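Local coordinates for protein inositol-1,4,5-trisphosphate 5-phosphatase 1 (Schizosaccharomyces pombe, PDB 1I9Z) that removes the 5-phosphate from soluble and lipid inositol phosphates such as inositol 1,4,5-trisphosphate through this magnesium-dependent catalytic domain of a synaptojanin-like protein, at residues A[133-138]-A[181-186]; A[146-151]-A[163-168]; A[175-180]-A[208-213]; A[250-255]-A[282-287]. All blocks are in the same frame, centred on the assembly; numbering follows the deposited sequence.

How the interactions relate
Interactions 1, 2 and 4 all reach one five-stranded mixed sheet, and interaction 3 lies at its active-site end. Interaction 2, a buried hairpin pairing in the middle of the sheet, is mostly backbone hydrogen bonding. Interaction 1 packs helix 174-187 on the outermost strand 127-136 near the surface by van der Waals packing, with no hydrogen bond between the two segments. The preceding part of the same helix enters interaction 3, a buried contact of charged and aromatic side chains leading to the bound inositol bisphosphate. Interaction 4, partly buried, adds a loop to the other outermost strand, 283-288, by two backbone bonds and a salt bridge. Interactions 2 and 3 touch through Leu-167 and Asn-209, interactions 3 and 4 through Asn-209 and Thr-282.

Interaction 1: residues A[133-138]-A[181-186]; sequences TVKKTG and YRTIAS
Helix 174-187 packs here against the end of strand 127-136, an outermost strand of the five-stranded sheet in this DNase I-like domain. The carrying group on the helix is the methyl of Thr-183. Its first torsion, chi1 -65°, sets CG2 anti to the backbone N and aims it at the strand, where it lies 3.9 Å from Lys-136 O and 4.2 Å from Gly-138 N. OG1 is turned back along the helix and bonds to the carbonyl of His-179, so the hydroxyl is satisfied within its own helix and the methyl does the packing. In the sandwich fold of this family helices cover the outer faces of the sheets, and the short helical axis runs roughly antiparallel to the strand, at 150° and 8.4 Å from it. Lys-135 crosses Thr-183 at about a right angle. With CG anti to its backbone N and a bend at chi2 (70°), its chain passes beside the helix, CG lying 4.3 Å from Ile-184 CA and CE 4.1 Å from Thr-183 CG2. Deeper in, Thr-137 CG2 meets the tip of Ile-184 at CD1, 4.3 Å away, while Ile-184 also rests on Ala-148 and Trp-204.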
# COMPACT_ATOMS: atom_id res chain seq x y z
N THR A 133 8.64 -2.61 -10.44
CA THR A 133 8.17 -3.34 -11.61
C THR A 133 6.69 -3.02 -11.88
O THR A 133 6.05 -2.24 -11.13
CB THR A 133 8.39 -4.87 -11.43
OG1 THR A 133 8.18 -5.53 -12.69
CG2 THR A 133 7.42 -5.43 -10.37
N VAL A 134 6.15 -3.54 -12.97
CA VAL A 134 4.74 -3.26 -13.26
C VAL A 134 4.17 -4.55 -13.83
O VAL A 134 4.94 -5.43 -14.27
CB VAL A 134 4.57 -2.17 -14.39
CG1 VAL A 134 5.21 -0.86 -13.90
CG2 VAL A 134 5.15 -2.68 -15.76
N LYS A 135 2.84 -4.65 -13.86
CA LYS A 135 2.23 -5.82 -14.51
C LYS A 135 0.86 -5.41 -15.02
O LYS A 135 -0.02 -4.95 -14.23
CB LYS A 135 2.07 -6.99 -13.53
CG LYS A 135 1.35 -8.22 -14.18
CD LYS A 135 2.22 -8.89 -15.22
CE LYS A 135 1.44 -10.07 -15.88
NZ LYS A 135 2.25 -10.76 -16.97
N LYS A 136 0.64 -5.57 -16.32
CA LYS A 136 -0.67 -5.27 -16.87
C LYS A 136 -1.60 -6.46 -16.60
O LYS A 136 -1.17 -7.64 -16.43
CB LYS A 136 -0.57 -5.00 -18.40
CG LYS A 136 -0.30 -6.22 -19.24
CD LYS A 136 0.11 -5.84 -20.70
CE LYS A 136 -1.04 -5.16 -21.48
NZ LYS A 136 -2.28 -6.04 -21.70
N THR A 137 -2.89 -6.16 -16.56
CA THR A 137 -3.90 -7.19 -16.34
C THR A 137 -4.22 -7.71 -17.73
O THR A 137 -4.07 -6.99 -18.77
CB THR A 137 -5.20 -6.58 -15.84
OG1 THR A 137 -5.75 -5.77 -16.90
CG2 THR A 137 -4.98 -5.68 -14.68
N GLY A 138 -4.71 -8.96 -17.75
CA GLY A 138 -5.06 -9.59 -18.99
C GLY A 138 -6.54 -9.85 -19.22
O GLY A 138 -7.31 -8.95 -19.61
N TYR A 181 -6.43 -9.88 -9.75
CA TYR A 181 -5.65 -10.06 -8.56
C TYR A 181 -4.66 -11.20 -8.76
O TYR A 181 -3.46 -11.07 -8.48
CB TYR A 181 -6.57 -10.45 -7.36
CG TYR A 181 -5.77 -11.02 -6.22
CD1 TYR A 181 -5.07 -10.20 -5.37
CD2 TYR A 181 -5.57 -12.41 -6.11
CE1 TYR A 181 -4.16 -10.72 -4.43
CE2 TYR A 181 -4.67 -12.95 -5.22
CZ TYR A 181 -3.95 -12.09 -4.38
OH TYR A 181 -3.00 -12.57 -3.57
N ARG A 182 -5.17 -12.33 -9.25
CA ARG A 182 -4.28 -13.48 -9.40
C ARG A 182 -3.17 -13.23 -10.40
O ARG A 182 -2.04 -13.66 -10.19
CB ARG A 182 -5.07 -14.71 -9.83
CG ARG A 182 -6.10 -15.14 -8.77
CD ARG A 182 -6.68 -16.54 -9.20
NE ARG A 182 -8.11 -16.49 -9.47
CZ ARG A 182 -8.63 -16.07 -10.60
NH1 ARG A 182 -7.84 -15.65 -11.55
NH2 ARG A 182 -9.91 -16.07 -10.81
N THR A 183 -3.52 -12.54 -11.49
CA THR A 183 -2.59 -12.21 -12.59
C THR A 183 -1.46 -11.35 -12.07
O THR A 183 -0.27 -11.57 -12.37
CB THR A 183 -3.36 -11.49 -13.72
OG1 THR A 183 -4.33 -12.38 -14.29
CG2 THR A 183 -2.40 -11.03 -14.89
N ILE A 184 -1.81 -10.36 -11.26
CA ILE A 184 -0.81 -9.49 -10.70
C ILE A 184 0.00 -10.13 -9.61
O ILE A 184 1.23 -9.95 -9.52
CB ILE A 184 -1.48 -8.17 -10.16
CG1 ILE A 184 -2.10 -7.40 -11.31
CG2 ILE A 184 -0.44 -7.37 -9.32
CD1 ILE A 184 -3.15 -6.28 -10.85
N ALA A 185 -0.64 -10.87 -8.71
CA ALA A 185 0.10 -11.50 -7.60
C ALA A 185 1.12 -12.53 -8.17
O ALA A 185 2.23 -12.69 -7.65
CB ALA A 185 -0.88 -12.18 -6.67
N SER A 186 0.74 -13.24 -9.23
CA SER A 186 1.69 -14.19 -9.84
C SER A 186 2.64 -13.49 -10.80
O SER A 186 3.79 -13.90 -10.98
CB SER A 186 0.97 -15.26 -10.67
OG SER A 186 -0.08 -15.87 -9.91

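Interaction 2: residues A[146-151]-A[163-168]; sequences KGAVAI and ITSHLA
Four backbone hydrogen bonds join residues 146-151 to 163-168, two neighbouring antiparallel strands of a beta hairpin. Gly-147 and His-166 form one hydrogen-bonded pair: Gly-147 N donates to His-166 O at 3.0 Å, and His-166 N returns to Gly-147 O at 2.9 Å. Val-149 and Thr-164 form the next, Val-149 N reaching Thr-164 O (2.9 Å) at 166°, nearly along the C=O axis, and Thr-164 N returning to Val-149 O at 2.9 Å. In the Ala-148/Ser-165 pair between them, Gly-147 O also takes a CA-H...O contact from Ser-165 CA at 3.2 Å. Polar groups look beyond the hairpin: Ser-165 OG is bonded to Trp-204 NE1, Thr-164 OG1 to the carbonyl of Phe-205, and the carbonyl of Leu-167 to Asn-209 ND2. On the face that carries Ser-165, Ala-148 CB and Ala-150 CB pack on Ile-163; Val-149 and Thr-164 are on the other.

Lys-146, bent at chi2 and chi4, folds its aliphatic chain over one face of the His-166 ring, CE standing 3.8 Å from the ring centroid in a CH-pi contact. The imidazole, CG anti to its backbone N (chi1 -166°), holds a weak hydrogen bond from NE2 to Glu-64. An alanine at His-166 would remove the ring and its weak bond to Glu-64, and would probably leave the Lys-146 chain without the surface it lies on. With NZ of Lys-146 4.7 Å from His-166 NE2, the ammonium would probably disfavour a protonated imidazole, whereas the nearby Glu-64 would pull the other way.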
# COMPACT_ATOMS: atom_id res chain seq x y z
N LYS A 146 -5.42 -1.35 -17.67
CA LYS A 146 -5.42 -1.74 -16.24
C LYS A 146 -4.16 -2.48 -15.84
O LYS A 146 -3.46 -3.08 -16.67
CB LYS A 146 -6.66 -2.57 -15.92
CG LYS A 146 -7.97 -1.85 -16.33
CD LYS A 146 -8.17 -0.52 -15.57
CE LYS A 146 -9.65 -0.05 -15.68
NZ LYS A 146 -10.07 0.13 -17.12
N GLY A 147 -3.87 -2.46 -14.55
CA GLY A 147 -2.68 -3.13 -14.08
C GLY A 147 -2.15 -2.64 -12.77
O GLY A 147 -2.85 -1.95 -12.00
N ALA A 148 -0.90 -2.99 -12.51
CA ALA A 148 -0.27 -2.64 -11.24
C ALA A 148 1.12 -2.08 -11.36
O ALA A 148 1.84 -2.43 -12.31
CB ALA A 148 -0.18 -3.91 -10.32
N VAL A 149 1.47 -1.22 -10.40
CA VAL A 149 2.85 -0.68 -10.32
C VAL A 149 3.32 -0.98 -8.91
O VAL A 149 2.57 -0.73 -7.93
CB VAL A 149 2.86 0.86 -10.54
CG1 VAL A 149 4.31 1.39 -10.40
CG2 VAL A 149 2.31 1.15 -11.94
N ALA A 150 4.52 -1.52 -8.78
CA ALA A 150 5.05 -1.86 -7.48
C ALA A 150 6.53 -1.43 -7.24
O ALA A 150 7.37 -1.42 -8.17
CB ALA A 150 4.91 -3.43 -7.25
N ILE A 151 6.78 -0.97 -6.01
CA ILE A 151 8.14 -0.62 -5.59
C ILE A 151 8.36 -1.27 -4.19
O ILE A 151 7.50 -1.18 -3.31
CB ILE A 151 8.29 0.91 -5.50
CG1 ILE A 151 8.17 1.49 -6.94
CG2 ILE A 151 9.66 1.22 -4.87
CD1 ILE A 151 7.87 3.08 -6.95
N ILE A 163 2.29 -1.75 -3.57
CA ILE A 163 1.68 -1.96 -4.85
C ILE A 163 0.43 -1.14 -5.02
O ILE A 163 -0.44 -1.15 -4.15
CB ILE A 163 1.23 -3.43 -5.03
CG1 ILE A 163 2.36 -4.37 -4.63
CG2 ILE A 163 0.76 -3.68 -6.47
CD1 ILE A 163 1.95 -5.41 -3.69
N THR A 164 0.36 -0.35 -6.12
CA THR A 164 -0.91 0.31 -6.41
C THR A 164 -1.47 -0.31 -7.71
O THR A 164 -0.72 -0.79 -8.56
CB THR A 164 -0.80 1.87 -6.54
OG1 THR A 164 -2.12 2.41 -6.56
CG2 THR A 164 -0.09 2.26 -7.89
N SER A 165 -2.80 -0.37 -7.88
CA SER A 165 -3.41 -0.97 -9.05
C SER A 165 -4.68 -0.28 -9.47
O SER A 165 -5.28 0.52 -8.70
CB SER A 165 -3.86 -2.44 -8.75
OG SER A 165 -2.70 -3.11 -8.37
N HIS A 166 -5.09 -0.62 -10.69
CA HIS A 166 -6.37 -0.17 -11.23
C HIS A 166 -6.88 -1.42 -11.85
O HIS A 166 -6.29 -1.90 -12.85
CB HIS A 166 -6.14 0.91 -12.28
CG HIS A 166 -7.36 1.69 -12.66
ND1 HIS A 166 -8.64 1.37 -12.25
CD2 HIS A 166 -7.48 2.75 -13.50
CE1 HIS A 166 -9.51 2.20 -12.83
NE2 HIS A 166 -8.82 3.04 -13.58
N LEU A 167 -7.94 -2.01 -11.26
CA LEU A 167 -8.47 -3.28 -11.79
C LEU A 167 -9.68 -3.15 -12.68
O LEU A 167 -10.26 -2.04 -12.89
CB LEU A 167 -8.74 -4.26 -10.61
CG LEU A 167 -7.64 -4.40 -9.56
CD1 LEU A 167 -8.08 -5.47 -8.50
CD2 LEU A 167 -6.22 -4.77 -10.26
N ALA A 168 -10.10 -4.28 -13.25
CA ALA A 168 -11.20 -4.23 -14.26
C ALA A 168 -12.44 -3.47 -13.82
O ALA A 168 -12.92 -3.72 -12.71
CB ALA A 168 -11.60 -5.61 -14.68

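Interaction 3: residues A[175-180]-A[208-213]; sequences DERDHD and FNYRIS. With 2IP (D-myo-inositol-1,4-bisphosphate), chain C.
The aliphatic chain of Arg-177 lies along one face of the Tyr-210 ring. Its CD sits over the ring centre, 3.7 Å from the centroid, a CH-pi contact, and CB reaches CZ of Tyr-210 at 3.4 Å. Bending at chi3 (-93°) swings the guanidinium past the ring, so that Asn-209 O stands over the middle of its face, with CZ of Arg-177 3.2 Å from that oxygen; NH2 is bonded to the carbonyl of Ala-168, and NH1 to that of Gly-170 and to Gln-236. At the ring's edge, near its plane, Tyr-210 OH donates to the anti lone pair of Asp-178 OD2, 2.6 Å away, with carboxylate and ring planes 37° apart. Helix 174-187 thereby grips the loop that follows strand 201-205, which carries part of the inositol phosphate pocket of this 5-phosphatase domain. Arg-211, in that loop, takes hold of Asn-209 side-on, NE to the backbone O at 2.8 Å and NH2 to OD1 at 2.9 Å. Thus fixed, it turns NH1 to the inositol bisphosphate, bonding O5 at 3.0 Å and O6 slightly farther off. The guanidinium planes of Arg-177 and Arg-211 are 18° apart; Asn-209 O lies between these like charges and would probably ease their repulsion.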
# COMPACT_ATOMS: atom_id res chain seq x y z
N ASP A 175 -15.69 -11.41 -11.07
CA ASP A 175 -14.80 -12.57 -11.38
C ASP A 175 -13.56 -12.04 -12.16
O ASP A 175 -12.44 -12.54 -12.00
CB ASP A 175 -15.47 -13.61 -12.26
CG ASP A 175 -16.56 -14.38 -11.54
OD1 ASP A 175 -16.50 -14.51 -10.31
OD2 ASP A 175 -17.46 -14.89 -12.24
N GLU A 176 -13.77 -11.05 -13.00
CA GLU A 176 -12.63 -10.52 -13.75
C GLU A 176 -11.67 -9.77 -12.79
O GLU A 176 -10.45 -9.86 -12.95
CB GLU A 176 -13.10 -9.61 -14.87
CG GLU A 176 -11.90 -9.17 -15.76
CD GLU A 176 -12.30 -8.23 -16.91
OE1 GLU A 176 -13.52 -7.97 -17.11
OE2 GLU A 176 -11.34 -7.76 -17.60
N ARG A 177 -12.19 -9.01 -11.82
CA ARG A 177 -11.28 -8.38 -10.86
C ARG A 177 -10.53 -9.46 -10.07
O ARG A 177 -9.35 -9.33 -9.74
CB ARG A 177 -12.09 -7.49 -9.86
CG ARG A 177 -12.68 -6.27 -10.57
CD ARG A 177 -13.41 -5.36 -9.60
NE ARG A 177 -14.86 -5.65 -9.50
CZ ARG A 177 -15.77 -5.23 -10.41
NH1 ARG A 177 -17.09 -5.46 -10.25
NH2 ARG A 177 -15.38 -4.64 -11.54
N ASP A 178 -11.21 -10.55 -9.71
CA ASP A 178 -10.46 -11.57 -8.94
C ASP A 178 -9.31 -12.15 -9.80
O ASP A 178 -8.23 -12.44 -9.33
CB ASP A 178 -11.39 -12.73 -8.53
CG ASP A 178 -12.39 -12.35 -7.48
OD1 ASP A 178 -13.23 -13.27 -7.15
OD2 ASP A 178 -12.40 -11.19 -6.92
N HIS A 179 -9.60 -12.31 -11.09
CA HIS A 179 -8.63 -12.83 -12.03
C HIS A 179 -7.46 -11.83 -12.12
O HIS A 179 -6.28 -12.22 -12.26
CB HIS A 179 -9.29 -12.95 -13.39
CG HIS A 179 -8.30 -13.20 -14.49
ND1 HIS A 179 -8.00 -12.27 -15.46
CD2 HIS A 179 -7.55 -14.29 -14.76
CE1 HIS A 179 -7.10 -12.78 -16.30
NE2 HIS A 179 -6.81 -14.00 -15.89
N ASP A 180 -7.79 -10.54 -12.07
CA ASP A 180 -6.74 -9.52 -12.14
C ASP A 180 -5.83 -9.62 -10.91
O ASP A 180 -4.61 -9.45 -10.99
CB ASP A 180 -7.34 -8.09 -12.19
CG ASP A 180 -7.94 -7.75 -13.52
OD1 ASP A 180 -7.73 -8.50 -14.49
OD2 ASP A 180 -8.66 -6.72 -13.63
N PHE A 208 -9.57 -0.74 -6.97
CA PHE A 208 -9.77 -2.16 -7.25
C PHE A 208 -11.08 -2.38 -8.00
O PHE A 208 -11.34 -3.46 -8.52
CB PHE A 208 -9.72 -3.02 -5.96
CG PHE A 208 -8.41 -2.99 -5.23
CD1 PHE A 208 -7.22 -2.61 -5.87
CD2 PHE A 208 -8.33 -3.47 -3.90
CE1 PHE A 208 -6.00 -2.72 -5.23
CE2 PHE A 208 -7.13 -3.57 -3.25
CZ PHE A 208 -5.94 -3.20 -3.91
N ASN A 209 -11.95 -1.35 -8.00
CA ASN A 209 -13.17 -1.39 -8.78
C ASN A 209 -14.29 -2.29 -8.31
O ASN A 209 -15.29 -2.41 -9.01
CB ASN A 209 -12.91 -1.65 -10.29
CG ASN A 209 -13.13 -0.38 -11.19
OD1 ASN A 209 -14.09 0.37 -10.99
ND2 ASN A 209 -12.21 -0.13 -12.15
N TYR A 210 -14.14 -2.88 -7.13
CA TYR A 210 -15.20 -3.72 -6.59
C TYR A 210 -16.37 -2.84 -6.21
O TYR A 210 -16.19 -1.69 -5.70
CB TYR A 210 -14.72 -4.52 -5.42
CG TYR A 210 -13.80 -5.68 -5.83
CD1 TYR A 210 -12.41 -5.52 -5.87
CD2 TYR A 210 -14.33 -6.94 -6.12
CE1 TYR A 210 -11.56 -6.58 -6.18
CE2 TYR A 210 -13.48 -8.00 -6.47
CZ TYR A 210 -12.08 -7.79 -6.48
OH TYR A 210 -11.26 -8.83 -6.79
N ARG A 211 -17.57 -3.40 -6.38
CA ARG A 211 -18.82 -2.60 -6.25
C ARG A 211 -19.77 -3.08 -5.14
O ARG A 211 -19.52 -4.12 -4.47
CB ARG A 211 -19.58 -2.62 -7.59
CG ARG A 211 -18.74 -2.22 -8.84
CD ARG A 211 -18.13 -0.82 -8.70
NE ARG A 211 -17.25 -0.53 -9.84
CZ ARG A 211 -17.68 0.01 -10.99
NH1 ARG A 211 -18.97 0.32 -11.13
NH2 ARG A 211 -16.81 0.17 -12.01
N ILE A 212 -20.81 -2.26 -4.87
CA ILE A 212 -21.83 -2.68 -3.87
C ILE A 212 -22.93 -3.29 -4.75
O ILE A 212 -23.49 -2.62 -5.64
CB ILE A 212 -22.36 -1.45 -3.10
CG1 ILE A 212 -21.21 -0.87 -2.25
CG2 ILE A 212 -23.56 -1.84 -2.22
CD1 ILE A 212 -21.63 0.48 -1.69
N SER A 213 -23.30 -4.56 -4.47
CA SER A 213 -24.27 -5.22 -5.32
C SER A 213 -25.75 -4.91 -5.03
O SER A 213 -26.56 -5.85 -4.80
CB SER A 213 -24.02 -6.77 -5.27
OG SER A 213 -22.61 -7.02 -5.35
C1 2IP C . -19.45 0.03 -16.50
C2 2IP C . -18.48 0.76 -17.47
C3 2IP C . -18.39 2.29 -17.16
C4 2IP C . -18.02 2.60 -15.69
C5 2IP C . -19.10 1.96 -14.79
C6 2IP C . -19.19 0.41 -15.00
O1 2IP C . -20.61 -0.71 -16.78
O2 2IP C . -17.18 0.26 -17.41
O3 2IP C . -17.42 2.89 -17.96
O4 2IP C . -17.99 4.06 -15.50
O5 2IP C . -18.82 2.21 -13.42
O6 2IP C . -20.24 0.06 -14.11
P4 2IP C . -16.69 4.88 -15.17
O41 2IP C . -16.03 4.18 -13.92
O42 2IP C . -17.04 6.26 -14.86
O43 2IP C . -15.87 4.75 -16.46
P1 2IP C . -20.93 -2.18 -16.75
O11 2IP C . -21.58 -2.40 -18.13
O12 2IP C . -19.83 -3.19 -16.55
O13 2IP C . -22.05 -2.30 -15.72

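Interaction 4: residues A[250-255]-A[282-287]; sequences FSELPI and TDRILY
Glu-252 reaches from the loop 250-255 along the edge of strand 283-288. Its CB meets Leu-286 CD2 at 3.4 Å, and CG, anti to the backbone N (chi1 -175°), stays near the same methyl while passing 3.9 Å from Ile-285 O. The extended chain then lays its carboxylate nearly coplanar with the Arg-284 guanidinium, the planes 9° apart. OE2 takes the N-H of NE at 2.7 Å and OE1 that of NH1 at 3.2 Å, each on its syn lone pair: a side-on, two-pronged salt bridge. Tyr-296 OH also bonds OE2, and Asp-235 is a second acidic partner of NH1, while Ile-255 CD1 lies over one face of the guanidinium. An alanine in place of Glu-252 would remove both prongs and would probably leave Arg-284 less firmly oriented against the loop. Two backbone bonds join Ser-251 and Tyr-287, N to O at 2.8 Å and O to N at 3.0 Å, and Ser-251 CB lies over the Tyr-287 ring. A water further links Leu-253 N to Ile-285 O. Here a single antiparallel bridge and a salt bridge fasten the loop 250-255 to strand 283-288, an outermost strand of the sheet in this DNase I-like fold.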
# COMPACT_ATOMS: atom_id res chain seq x y z
N PHE A 250 -4.52 -10.62 3.62
CA PHE A 250 -4.54 -9.17 3.70
C PHE A 250 -5.70 -8.73 4.59
O PHE A 250 -6.77 -9.36 4.62
CB PHE A 250 -4.80 -8.50 2.33
CG PHE A 250 -3.57 -8.42 1.48
CD1 PHE A 250 -3.17 -9.55 0.74
CD2 PHE A 250 -2.80 -7.23 1.46
CE1 PHE A 250 -1.99 -9.51 -0.03
CE2 PHE A 250 -1.61 -7.15 0.69
CZ PHE A 250 -1.21 -8.27 -0.05
N SER A 251 -5.51 -7.62 5.29
CA SER A 251 -6.55 -7.08 6.13
C SER A 251 -6.93 -5.70 5.65
O SER A 251 -6.15 -5.06 4.94
CB SER A 251 -6.06 -6.97 7.59
OG SER A 251 -5.80 -8.30 8.11
N GLU A 252 -8.15 -5.29 6.01
CA GLU A 252 -8.62 -3.94 5.71
C GLU A 252 -9.20 -3.43 7.01
O GLU A 252 -9.85 -4.22 7.74
CB GLU A 252 -9.72 -3.95 4.64
CG GLU A 252 -10.13 -2.54 4.21
CD GLU A 252 -11.21 -2.53 3.16
OE1 GLU A 252 -12.11 -3.42 3.18
OE2 GLU A 252 -11.21 -1.61 2.33
N LEU A 253 -8.92 -2.17 7.35
CA LEU A 253 -9.55 -1.60 8.53
C LEU A 253 -11.01 -1.43 8.17
O LEU A 253 -11.38 -1.39 7.00
CB LEU A 253 -8.99 -0.19 8.83
CG LEU A 253 -8.15 -0.02 10.10
CD1 LEU A 253 -7.47 -1.28 10.41
CD2 LEU A 253 -7.26 1.22 10.03
N PRO A 254 -11.88 -1.36 9.20
CA PRO A 254 -13.32 -1.17 9.00
C PRO A 254 -13.48 0.17 8.25
O PRO A 254 -12.77 1.14 8.55
CB PRO A 254 -13.88 -1.01 10.43
CG PRO A 254 -12.96 -1.89 11.27
CD PRO A 254 -11.55 -1.59 10.63
N ILE A 255 -14.42 0.21 7.30
CA ILE A 255 -14.68 1.42 6.52
C ILE A 255 -15.76 2.23 7.21
O ILE A 255 -16.88 1.71 7.46
CB ILE A 255 -15.13 1.04 5.08
CG1 ILE A 255 -13.94 0.40 4.35
CG2 ILE A 255 -15.70 2.25 4.33
CD1 ILE A 255 -14.37 -0.23 3.04
N THR A 282 -14.87 1.79 -4.45
CA THR A 282 -13.93 1.31 -5.48
C THR A 282 -12.47 1.43 -5.01
O THR A 282 -11.62 0.66 -5.43
CB THR A 282 -14.02 2.15 -6.79
OG1 THR A 282 -14.09 3.55 -6.48
CG2 THR A 282 -15.24 1.79 -7.54
N ASP A 283 -12.20 2.42 -4.14
CA ASP A 283 -10.80 2.75 -3.69
C ASP A 283 -10.49 2.14 -2.35
O ASP A 283 -11.18 2.43 -1.39
CB ASP A 283 -10.71 4.28 -3.65
CG ASP A 283 -11.15 4.86 -4.99
OD1 ASP A 283 -10.33 4.76 -5.95
OD2 ASP A 283 -12.34 5.29 -5.16
N ARG A 284 -9.45 1.32 -2.30
CA ARG A 284 -9.18 0.54 -1.05
C ARG A 284 -7.73 0.45 -0.75
O ARG A 284 -6.86 0.56 -1.66
CB ARG A 284 -9.76 -0.88 -1.25
CG ARG A 284 -11.21 -0.88 -1.82
CD ARG A 284 -12.25 -0.50 -0.77
NE ARG A 284 -12.68 -1.60 0.12
CZ ARG A 284 -13.73 -2.40 -0.16
NH1 ARG A 284 -14.06 -3.36 0.70
NH2 ARG A 284 -14.46 -2.26 -1.28
N ILE A 285 -7.41 0.26 0.53
CA ILE A 285 -6.01 0.05 0.94
C ILE A 285 -6.03 -1.18 1.83
O ILE A 285 -6.77 -1.18 2.80
CB ILE A 285 -5.46 1.27 1.68
CG1 ILE A 285 -5.44 2.47 0.73
CG2 ILE A 285 -4.02 1.06 2.20
CD1 ILE A 285 -5.28 3.86 1.56
N LEU A 286 -5.25 -2.19 1.47
CA LEU A 286 -5.17 -3.47 2.20
C LEU A 286 -3.70 -3.72 2.60
O LEU A 286 -2.79 -3.26 1.88
CB LEU A 286 -5.57 -4.64 1.28
CG LEU A 286 -6.94 -4.44 0.60
CD1 LEU A 286 -7.11 -5.67 -0.34
CD2 LEU A 286 -8.10 -4.31 1.62
N TYR A 287 -3.45 -4.44 3.72
CA TYR A 287 -2.06 -4.64 4.11
C TYR A 287 -1.87 -6.07 4.57
O TYR A 287 -2.84 -6.75 5.02
CB TYR A 287 -1.62 -3.67 5.23
CG TYR A 287 -2.32 -3.92 6.58
CD1 TYR A 287 -1.74 -4.75 7.55
CD2 TYR A 287 -3.55 -3.34 6.86
CE1 TYR A 287 -2.40 -5.00 8.78
CE2 TYR A 287 -4.21 -3.58 8.07
CZ TYR A 287 -3.61 -4.43 9.02
OH TYR A 287 -4.27 -4.69 10.20
O HOH W 1 -7.46 -0.44 5.35